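Long-range contact in coelenterazine-binding protein with bound coelenterazine (Renilla muelleri, PDB 2HPS), which binds coelenterazine, a luciferin, and probably makes it available to luciferase and oxygen only when calcium is bound: residues Glu8-Arg22 / Glu172-Asp186. Numbering follows the deposited sequence.
Sequences ERAYHLRKMKTRMQR and EETALANAFYGDLVD. With CTZ (c2-hydroxy-coelenterazine), chain B.
Tyr-11 and Thr-18 of helix 8-21 face the C-terminal segment 172-186, whose weakly bonded helix 175-180 runs 10.4 Å from the first axis, their directions 30° apart, before the chain returns as an extended tail. The pairing illustrates how an EF-hand protein can bring its two chain ends together beside a ligand pocket, each giving residues to its wall: the entering helix of EF-hand 1 meets the C-terminal segment. At the outer end, the Tyr-11 ring, carried across by a CG anti to the backbone N (chi1 177°), lies between Glu-173 CB over one face and Lys-15 CG over the other. Its OH donates to Asn-178 OD1 at 2.8 Å, from above the amide's carbonyl plane, while Leu-184 CD1 packs against Tyr-11 CE1 at 3.6 Å. The ammonium of Lys-15 turns to the carbonyls of Phe-167 and Gly-170. Arg-14 reaches the C-terminal residue with an extended chain: in the conformer described, NH1 and NH2 both grip the single oxygen OD2 of Asp-186, which lies in the guanidinium plane, and Val-185 O sits over a face of that group. Cut back to an alanine, Arg-14 would lose both N-H donors, and the Asp-186 carboxylate would probably be left without its charged mate and freer to turn. Toward the pocket, the Tyr-181 ring is sandwiched, with Arg-19 CG 4.2 Å from its centroid in a CH-pi contact and C8 of the bound c2-hydroxy-coelenterazine over the opposite face. Arg-19 NE donates to ligand O17 at 2.7 Å; Arg-22 NE donates to O18, its NH2 being salt-bridged to Asp-134. Midway, Thr-18 OG1 acts twice, giving its proton to Arg-14 O and accepting from Val-185 N at 2.9 Å in a nearly straight bond, 168° at the hydrogen.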
loop_
_atom_site.group_PDB
_atom_site.type_symbol
_atom_site.label_atom_id
_atom_site.label_comp_id
_atom_site.label_asym_id
_atom_site.label_seq_id
_atom_site.Cartn_x
_atom_site.Cartn_y
_atom_site.Cartn_z
ATOM N N GLU A 8 8.247 18.337 -5.899
ATOM C CA GLU A 8 7.324 17.232 -6.233
ATOM C C GLU A 8 8.037 15.890 -6.065
ATOM O O GLU A 8 7.484 14.953 -5.472
ATOM C CB GLU A 8 6.795 17.382 -7.669
ATOM C CG GLU A 8 5.811 18.523 -7.810
ATOM C CD GLU A 8 5.461 18.836 -9.265
ATOM O OE1 GLU A 8 6.212 18.436 -10.193
ATOM O OE2 GLU A 8 4.419 19.501 -9.459
ATOM N N ARG A 9 9.271 15.798 -6.563
ATOM C CA ARG A 9 10.029 14.561 -6.387
ATOM C C ARG A 9 10.268 14.299 -4.897
ATOM O O ARG A 9 10.134 13.164 -4.436
ATOM C CB ARG A 9 11.352 14.588 -7.152
ATOM C CG ARG A 9 12.104 13.259 -7.016
ATOM C CD ARG A 9 13.347 13.223 -7.872
ATOM N NE ARG A 9 14.044 11.940 -7.724
ATOM C CZ ARG A 9 13.744 10.807 -8.364
ATOM N NH1 ARG A 9 12.744 10.748 -9.246
ATOM N NH2 ARG A 9 14.463 9.717 -8.118
ATOM N N ALA A 10 10.600 15.355 -4.152
ATOM C CA ALA A 10 10.830 15.217 -2.708
ATOM C C ALA A 10 9.610 14.634 -2.017
ATOM O O ALA A 10 9.727 13.687 -1.236
ATOM C CB ALA A 10 11.200 16.579 -2.081
ATOM N N TYR A 11 8.436 15.184 -2.334
ATOM C CA TYR A 11 7.206 14.752 -1.679
ATOM C C TYR A 11 6.866 13.303 -2.072
ATOM O O TYR A 11 6.511 12.488 -1.225
ATOM C CB TYR A 11 6.053 15.712 -2.017
ATOM C CG TYR A 11 4.740 15.260 -1.419
ATOM C CD1 TYR A 11 4.568 15.209 -0.027
ATOM C CD2 TYR A 11 3.705 14.803 -2.236
ATOM C CE1 TYR A 11 3.367 14.755 0.542
ATOM C CE2 TYR A 11 2.513 14.342 -1.682
ATOM C CZ TYR A 11 2.348 14.313 -0.301
ATOM O OH TYR A 11 1.164 13.875 0.248
ATOM N N HIS A 12 6.988 12.992 -3.362
ATOM C CA HIS A 12 6.689 11.628 -3.811
ATOM C C HIS A 12 7.616 10.615 -3.161
ATOM O O HIS A 12 7.157 9.575 -2.669
ATOM C CB HIS A 12 6.732 11.500 -5.331
ATOM C CG HIS A 12 6.036 10.277 -5.821
ATOM N ND1 HIS A 12 6.649 9.044 -5.874
ATOM C CD2 HIS A 12 4.751 10.082 -6.208
ATOM C CE1 HIS A 12 5.771 8.140 -6.281
ATOM N NE2 HIS A 12 4.619 8.748 -6.507
ATOM N N LEU A 13 8.909 10.937 -3.085
ATOM C CA LEU A 13 9.845 10.033 -2.393
ATOM C C LEU A 13 9.518 9.865 -0.917
ATOM O O LEU A 13 9.734 8.795 -0.344
ATOM C CB LEU A 13 11.289 10.537 -2.532
ATOM C CG LEU A 13 11.952 10.413 -3.902
ATOM C CD1 LEU A 13 13.255 11.230 -3.922
ATOM C CD2 LEU A 13 12.267 8.933 -4.186
ATOM N N ARG A 14 9.076 10.950 -0.282
ATOM C CA ARG A 14 8.650 10.911 1.121
ATOM C C ARG A 14 7.483 9.951 1.315
ATOM O O ARG A 14 7.494 9.136 2.244
ATOM C CB ARG A 14 8.284 12.310 1.610
ATOM C CG ARG A 14 7.972 12.390 3.110
ATOM C CD ARG A 14 7.745 13.867 3.520
ATOM N NE ARG A 14 7.399 13.987 4.932
ATOM C CZ ARG A 14 8.275 14.063 5.930
ATOM N NH1 ARG A 14 9.590 14.010 5.688
ATOM N NH2 ARG A 14 7.824 14.166 7.192
ATOM N N LYS A 15 6.522 9.996 0.388
ATOM C CA LYS A 15 5.428 9.052 0.400
ATOM C C LYS A 15 5.954 7.624 0.240
ATOM O O LYS A 15 5.586 6.730 1.004
ATOM C CB LYS A 15 4.426 9.381 -0.699
ATOM C CG LYS A 15 3.581 10.638 -0.416
ATOM C CD LYS A 15 2.414 10.765 -1.381
ATOM C CE LYS A 15 2.858 10.947 -2.842
ATOM N NZ LYS A 15 1.661 11.101 -3.794
HETATM N N MSE A 16 6.828 7.426 -0.739
HETATM C CA MSE A 16 7.313 6.073 -1.036
HETATM C C MSE A 16 8.163 5.513 0.111
HETATM O O MSE A 16 8.098 4.331 0.419
HETATM C CB MSE A 16 8.072 6.023 -2.359
HETATM C CG MSE A 16 7.243 6.368 -3.582
HETATM SE SE MSE A 16 5.604 5.242 -3.759
HETATM C CE MSE A 16 4.229 6.631 -3.215
ATOM N N LYS A 17 8.957 6.363 0.755
ATOM C CA LYS A 17 9.729 5.907 1.909
ATOM C C LYS A 17 8.823 5.466 3.080
ATOM O O LYS A 17 9.132 4.523 3.818
ATOM C CB LYS A 17 10.726 6.995 2.362
ATOM C CG LYS A 17 11.750 6.462 3.380
ATOM C CD LYS A 17 12.766 7.513 3.873
ATOM C CE LYS A 17 13.574 6.929 5.044
ATOM N NZ LYS A 17 14.532 7.948 5.584
ATOM N N THR A 18 7.694 6.145 3.238
ATOM C CA THR A 18 6.732 5.804 4.285
ATOM C C THR A 18 6.164 4.404 3.995
ATOM O O THR A 18 6.090 3.545 4.881
ATOM C CB THR A 18 5.647 6.884 4.336
ATOM O OG1 THR A 18 6.287 8.151 4.598
ATOM C CG2 THR A 18 4.642 6.599 5.447
ATOM N N ARG A 19 5.849 4.176 2.729
ATOM C CA ARG A 19 5.344 2.879 2.264
ATOM C C ARG A 19 6.410 1.796 2.478
ATOM O O ARG A 19 6.123 0.717 2.977
ATOM C CB ARG A 19 5.006 2.982 0.777
ATOM C CG ARG A 19 4.585 1.674 0.140
ATOM C CD ARG A 19 4.356 1.899 -1.357
ATOM N NE ARG A 19 4.359 0.625 -2.090
ATOM C CZ ARG A 19 4.584 0.505 -3.401
ATOM N NH1 ARG A 19 4.808 1.576 -4.167
ATOM N NH2 ARG A 19 4.559 -0.696 -3.956
HETATM N N MSE A 20 7.647 2.099 2.116
HETATM C CA MSE A 20 8.684 1.092 2.192
HETATM C C MSE A 20 9.041 0.747 3.621
HETATM O O MSE A 20 9.415 -0.402 3.919
HETATM C CB MSE A 20 9.908 1.526 1.399
HETATM C CG MSE A 20 9.669 1.642 -0.099
HETATM SE SE MSE A 20 9.189 -0.088 -0.867
HETATM C CE MSE A 20 7.352 -0.089 -0.966
ATOM N N GLN A 21 8.894 1.721 4.523
ATOM C CA GLN A 21 9.189 1.482 5.921
ATOM C C GLN A 21 8.231 0.452 6.506
ATOM O O GLN A 21 8.585 -0.234 7.466
ATOM C CB GLN A 21 9.193 2.764 6.760
ATOM C CG GLN A 21 10.480 3.530 6.586
ATOM C CD GLN A 21 10.921 4.339 7.798
ATOM O OE1 GLN A 21 10.185 4.526 8.771
ATOM N NE2 GLN A 21 12.139 4.823 7.728
ATOM N N ARG A 22 7.042 0.329 5.910
ATOM C CA ARG A 22 6.084 -0.694 6.318
ATOM C C ARG A 22 6.563 -2.099 5.977
ATOM O O ARG A 22 6.130 -3.071 6.606
ATOM C CB ARG A 22 4.693 -0.436 5.708
ATOM C CG ARG A 22 4.048 0.868 6.187
ATOM C CD ARG A 22 3.894 0.900 7.706
ATOM N NE ARG A 22 3.292 -0.338 8.211
ATOM C CZ ARG A 22 3.226 -0.671 9.501
ATOM N NH1 ARG A 22 2.679 -1.824 9.853
ATOM N NH2 ARG A 22 3.701 0.147 10.438
ATOM N N GLU A 172 1.371 16.447 -5.744
ATOM C CA GLU A 172 1.014 17.477 -4.781
ATOM C C GLU A 172 0.407 16.825 -3.558
ATOM O O GLU A 172 -0.275 15.802 -3.648
ATOM C CB GLU A 172 0.019 18.464 -5.396
ATOM C CG GLU A 172 0.659 19.711 -6.028
ATOM C CD GLU A 172 1.441 19.420 -7.281
ATOM O OE1 GLU A 172 0.885 18.788 -8.209
ATOM O OE2 GLU A 172 2.619 19.836 -7.343
ATOM N N GLU A 173 0.664 17.434 -2.410
ATOM C CA GLU A 173 0.223 16.924 -1.128
ATOM C C GLU A 173 -1.298 16.946 -0.992
ATOM O O GLU A 173 -1.946 17.909 -1.404
ATOM C CB GLU A 173 0.848 17.798 -0.060
ATOM C CG GLU A 173 0.598 17.385 1.330
ATOM C CD GLU A 173 1.372 18.234 2.294
ATOM O OE1 GLU A 173 2.242 19.014 1.838
ATOM O OE2 GLU A 173 1.118 18.114 3.507
ATOM N N THR A 174 -1.863 15.880 -0.423
ATOM C CA THR A 174 -3.289 15.862 -0.071
ATOM C C THR A 174 -3.498 15.171 1.265
ATOM O O THR A 174 -2.640 14.394 1.710
ATOM C CB THR A 174 -4.159 15.109 -1.095
ATOM O OG1 THR A 174 -3.865 13.706 -1.040
ATOM C CG2 THR A 174 -3.958 15.624 -2.531
ATOM N N ALA A 175 -4.647 15.424 1.889
ATOM C CA ALA A 175 -4.980 14.758 3.153
ATOM C C ALA A 175 -5.000 13.235 2.996
ATOM O O ALA A 175 -4.542 12.509 3.878
ATOM C CB ALA A 175 -6.327 15.252 3.660
ATOM N N LEU A 176 -5.521 12.751 1.872
ATOM C CA LEU A 176 -5.658 11.307 1.668
ATOM C C LEU A 176 -4.284 10.669 1.536
ATOM O O LEU A 176 -3.992 9.647 2.183
ATOM C CB LEU A 176 -6.515 11.000 0.430
ATOM C CG LEU A 176 -8.005 11.374 0.548
ATOM C CD1 LEU A 176 -8.714 11.129 -0.777
ATOM C CD2 LEU A 176 -8.665 10.584 1.684
ATOM N N ALA A 177 -3.423 11.289 0.732
ATOM C CA ALA A 177 -2.072 10.720 0.550
ATOM C C ALA A 177 -1.266 10.808 1.839
ATOM O O ALA A 177 -0.449 9.932 2.146
ATOM C CB ALA A 177 -1.365 11.399 -0.595
ATOM N N ASN A 178 -1.484 11.870 2.610
ATOM C CA ASN A 178 -0.825 12.018 3.909
ATOM C C ASN A 178 -1.290 11.023 4.975
ATOM O O ASN A 178 -0.645 10.900 6.021
ATOM C CB ASN A 178 -1.012 13.446 4.445
ATOM C CG ASN A 178 -0.097 14.478 3.759
ATOM O OD1 ASN A 178 0.815 14.142 2.972
ATOM N ND2 ASN A 178 -0.334 15.768 4.084
ATOM N N ALA A 179 -2.400 10.323 4.711
ATOM C CA ALA A 179 -2.998 9.436 5.717
ATOM C C ALA A 179 -2.924 7.945 5.378
ATOM O O ALA A 179 -2.927 7.105 6.289
ATOM C CB ALA A 179 -4.441 9.823 5.967
ATOM N N PHE A 180 -2.876 7.631 4.082
ATOM C CA PHE A 180 -3.016 6.243 3.588
ATOM C C PHE A 180 -2.049 5.258 4.246
ATOM O O PHE A 180 -2.457 4.137 4.616
ATOM C CB PHE A 180 -2.862 6.217 2.061
ATOM C CG PHE A 180 -3.246 4.896 1.393
ATOM C CD1 PHE A 180 -4.301 4.121 1.865
ATOM C CD2 PHE A 180 -2.578 4.478 0.229
ATOM C CE1 PHE A 180 -4.641 2.919 1.225
ATOM C CE2 PHE A 180 -2.923 3.290 -0.415
ATOM C CZ PHE A 180 -3.959 2.507 0.081
ATOM N N TYR A 181 -0.781 5.677 4.353
ATOM C CA TYR A 181 0.268 4.907 5.012
ATOM C C TYR A 181 0.709 5.538 6.338
ATOM O O TYR A 181 1.859 5.351 6.794
ATOM C CB TYR A 181 1.449 4.733 4.049
ATOM C CG TYR A 181 1.267 3.558 3.121
ATOM C CD1 TYR A 181 1.772 2.300 3.454
ATOM C CD2 TYR A 181 0.569 3.697 1.912
ATOM C CE1 TYR A 181 1.604 1.218 2.608
ATOM C CE2 TYR A 181 0.396 2.605 1.051
ATOM C CZ TYR A 181 0.923 1.373 1.418
ATOM O OH TYR A 181 0.758 0.287 0.584
ATOM N N GLY A 182 -0.213 6.266 6.965
ATOM C CA GLY A 182 0.069 6.986 8.227
ATOM C C GLY A 182 0.968 8.202 8.056
ATOM O O GLY A 182 1.234 8.645 6.933
ATOM N N ASP A 183 1.434 8.744 9.179
ATOM C CA ASP A 183 2.202 9.985 9.143
ATOM C C ASP A 183 3.474 9.742 8.346
ATOM O O ASP A 183 4.202 8.774 8.593
ATOM C CB ASP A 183 2.553 10.460 10.558
ATOM C CG ASP A 183 1.336 10.879 11.369
ATOM O OD1 ASP A 183 0.261 11.205 10.789
ATOM O OD2 ASP A 183 1.478 10.913 12.611
ATOM N N LEU A 184 3.740 10.619 7.385
ATOM C CA LEU A 184 4.884 10.424 6.502
ATOM C C LEU A 184 6.180 10.519 7.278
ATOM O O LEU A 184 6.303 11.309 8.237
ATOM C CB LEU A 184 4.894 11.405 5.316
ATOM C CG LEU A 184 3.673 11.424 4.369
ATOM C CD1 LEU A 184 3.905 12.341 3.148
ATOM C CD2 LEU A 184 3.277 10.012 3.912
ATOM N N VAL A 185 7.123 9.681 6.879
ATOM C CA VAL A 185 8.383 9.542 7.592
ATOM C C VAL A 185 9.472 10.405 6.962
ATOM O O VAL A 185 9.531 10.601 5.755
ATOM C CB VAL A 185 8.859 8.058 7.737
ATOM C CG1 VAL A 185 7.750 7.200 8.371
ATOM C CG2 VAL A 185 9.312 7.469 6.410
ATOM N N ASP A 186 10.538 10.918 7.861
ATOM C CA ASP A 186 11.789 11.544 7.360
ATOM C C ASP A 186 12.754 10.502 6.794
ATOM O O ASP A 186 13.436 10.794 5.813
ATOM C CB ASP A 186 12.448 12.326 8.488
ATOM C CG ASP A 186 11.577 13.437 9.038
ATOM O OD1 ASP A 186 11.772 13.754 10.234
ATOM O OD2 ASP A 186 10.735 14.021 8.318
HETATM N N1 CTZ B . -0.326 -1.347 3.673
HETATM C C2 CTZ B . 0.584 -2.204 4.209
HETATM C C3 CTZ B . 0.893 -1.586 5.500
HETATM N N4 CTZ B . 0.193 -0.469 5.678
HETATM C C5 CTZ B . 0.161 0.414 6.698
HETATM C C6 CTZ B . -0.669 1.533 6.588
HETATM N N7 CTZ B . -1.435 1.729 5.494
HETATM C C8 CTZ B . -1.434 0.858 4.461
HETATM C C9 CTZ B . -0.539 -0.320 4.558
HETATM C C10 CTZ B . 1.123 -3.464 3.574
HETATM C C11 CTZ B . 1.859 -3.038 2.329
HETATM C C12 CTZ B . 1.354 -3.390 1.078
HETATM C C13 CTZ B . 2.000 -3.002 -0.090
HETATM C C14 CTZ B . 3.176 -2.253 0.015
HETATM C C15 CTZ B . 3.687 -1.885 1.269
HETATM C C16 CTZ B . 3.026 -2.280 2.434
HETATM O O17 CTZ B . 3.807 -1.869 -1.123
HETATM O O18 CTZ B . 1.733 -2.033 6.375
HETATM C C19 CTZ B . -0.737 2.493 7.712
HETATM C C20 CTZ B . 0.385 2.797 8.487
HETATM C C21 CTZ B . 0.281 3.696 9.545
HETATM C C22 CTZ B . -0.954 4.287 9.848
HETATM C C23 CTZ B . -2.080 3.983 9.096
HETATM C C24 CTZ B . -1.975 3.082 8.029
HETATM O O25 CTZ B . -1.024 5.156 10.892
HETATM C C26 CTZ B . -2.260 1.054 3.203
HETATM C C27 CTZ B . -3.643 0.501 3.435
HETATM C C28 CTZ B . -4.106 -0.611 2.734
HETATM C C29 CTZ B . -5.396 -1.085 2.979
HETATM C C30 CTZ B . -6.204 -0.451 3.935
HETATM C C31 CTZ B . -5.743 0.670 4.626
HETATM C C32 CTZ B . -4.457 1.151 4.368
HETATM O O HOH W 1 -0.387 13.005 -3.280
#